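Local coordinates for protein SnoN,Epimerase SnoN (Streptomyces nogalater, PDB 5EP9) that acts as a non-heme iron, 2-oxoglutarate-dependent epimerase in the biosynthesis of the polyketide nogalamycin, at residues A[242-245]-A[246-250]. Numbering follows the deposited sequence.
Sequences VYMD and ATAAY
D245 and T247 meet through a single carboxylate oxygen, just where strand 236-245 ends and the chain turns. OD1 of D245 accepts two bonds. T247 N reaches D245 OD1 at 2.8 Å, nearly straight (167° at the hydrogen), on the anti lone pair that faces away from OD2; this bond makes an Asx turn. The hydroxyl OG1 of T247 lies 2.7 Å from the same OD1 of D245 but arrives from well above the carboxylate plane. The two donors together should limit rotation of the carboxylate. With CG of D245 opposite its own backbone N (chi1 -162°), the acid lies beside its carbonyl carbon, within reach of the T247 N-H. The same residues form a type I beta turn, D245 to A248, closed by the bond from A248 N to D245 O, 2.9 Å long.

The bonded D245-T247 part is the tight one, yet it is also the solvent edge: T247 is exposed and D245 partly so. M244 and A248, by contrast, are buried and share one looser apolar touch. CB of A248 points back at the strand and sits 3.7 Å from SD of M244, with CG close behind; chi1 of 62° sets that CG between backbone N and carbonyl carbon, and the chain extends from there.

The contact itself lies in the second SnoN part of the fusion, its neighbours R119, F121, S151 and T152 in the first. Strand 118-128 pairs with M244 through R119 and packs F121 on its side chain, while R119 NE also bonds A246 O. Beyond A248, which touches T152, S151 OG receives A249 N. The turn thus leads the chain off the large antiparallel sheet of this cupin-type fold, into the loop toward helix 256-259, where Y250 OH bonds D259 O.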
loop_
_atom_site.group_PDB
_atom_site.type_symbol
_atom_site.label_atom_id
_atom_site.label_comp_id
_atom_site.label_asym_id
_atom_site.label_seq_id
_atom_site.Cartn_x
_atom_site.Cartn_y
_atom_site.Cartn_z
ATOM N N VAL A 242 -2.383 3.569 -0.514
ATOM C CA VAL A 242 -2.089 3.888 -1.922
ATOM C C VAL A 242 -2.246 5.400 -2.149
ATOM O O VAL A 242 -3.242 5.979 -1.796
ATOM C CB VAL A 242 -3.056 3.127 -2.847
ATOM C CG1 VAL A 242 -2.811 3.464 -4.301
ATOM C CG2 VAL A 242 -2.927 1.614 -2.614
ATOM N N TYR A 243 -1.170 5.979 -2.588
ATOM C CA TYR A 243 -1.072 7.353 -3.016
ATOM C C TYR A 243 -0.925 7.458 -4.571
ATOM O O TYR A 243 -0.279 6.616 -5.241
ATOM C CB TYR A 243 0.136 8.003 -2.394
ATOM C CG TYR A 243 0.119 7.872 -0.889
ATOM C CD1 TYR A 243 -0.829 8.542 -0.142
ATOM C CD2 TYR A 243 0.978 7.021 -0.213
ATOM C CE1 TYR A 243 -0.894 8.418 1.232
ATOM C CE2 TYR A 243 0.911 6.917 1.179
ATOM C CZ TYR A 243 -0.012 7.590 1.894
ATOM O OH TYR A 243 -0.070 7.486 3.267
ATOM N N MET A 244 -1.536 8.486 -5.101
ATOM C CA MET A 244 -1.657 8.687 -6.530
ATOM C C MET A 244 -1.317 10.108 -6.834
ATOM O O MET A 244 -1.496 10.995 -6.034
ATOM C CB MET A 244 -3.061 8.361 -7.047
ATOM C CG MET A 244 -4.170 9.244 -6.471
ATOM S SD MET A 244 -5.787 8.491 -6.897
ATOM C CE MET A 244 -6.802 9.662 -5.986
ATOM N N ASP A 245 -0.900 10.311 -8.066
ATOM C CA ASP A 245 -0.679 11.654 -8.610
ATOM C C ASP A 245 -1.878 12.544 -8.370
ATOM O O ASP A 245 -3.019 12.111 -8.562
ATOM C CB ASP A 245 -0.525 11.557 -10.098
ATOM C CG ASP A 245 0.138 12.785 -10.697
ATOM O OD1 ASP A 245 -0.413 13.882 -10.774
ATOM O OD2 ASP A 245 1.272 12.602 -11.215
ATOM N N ALA A 246 -1.618 13.774 -7.979
ATOM C CA ALA A 246 -2.694 14.713 -7.744
ATOM C C ALA A 246 -3.567 15.007 -8.991
ATOM O O ALA A 246 -4.668 15.461 -8.848
ATOM C CB ALA A 246 -2.145 16.010 -7.184
ATOM N N THR A 247 -3.055 14.742 -10.174
ATOM C CA THR A 247 -3.866 14.845 -11.401
ATOM C C THR A 247 -4.611 13.561 -11.808
ATOM O O THR A 247 -5.111 13.454 -12.883
ATOM C CB THR A 247 -2.982 15.218 -12.611
ATOM O OG1 THR A 247 -2.030 14.172 -12.863
ATOM C CG2 THR A 247 -2.254 16.573 -12.385
ATOM N N ALA A 248 -4.617 12.570 -10.954
ATOM C CA ALA A 248 -5.336 11.356 -11.236
ATOM C C ALA A 248 -6.799 11.567 -11.604
ATOM O O ALA A 248 -7.509 12.278 -10.939
ATOM C CB ALA A 248 -5.266 10.419 -10.062
ATOM N N ALA A 249 -7.192 10.849 -12.640
ATOM C CA ALA A 249 -8.554 10.739 -13.072
ATOM C C ALA A 249 -9.066 9.326 -13.097
ATOM O O ALA A 249 -8.323 8.397 -13.322
ATOM C CB ALA A 249 -8.799 11.434 -14.468
ATOM N N TYR A 250 -10.399 9.225 -12.935
ATOM C CA TYR A 250 -11.046 7.918 -12.886
ATOM C C TYR A 250 -10.826 7.167 -14.218
ATOM O O TYR A 250 -11.081 7.720 -15.279
ATOM C CB TYR A 250 -12.545 8.031 -12.592
ATOM C CG TYR A 250 -13.229 6.681 -12.397
ATOM C CD1 TYR A 250 -12.916 5.865 -11.319
ATOM C CD2 TYR A 250 -14.246 6.260 -13.251
ATOM C CE1 TYR A 250 -13.549 4.651 -11.125
ATOM C CE2 TYR A 250 -14.909 5.047 -13.061
ATOM C CZ TYR A 250 -14.538 4.248 -12.013
ATOM O OH TYR A 250 -15.156 3.075 -11.792
#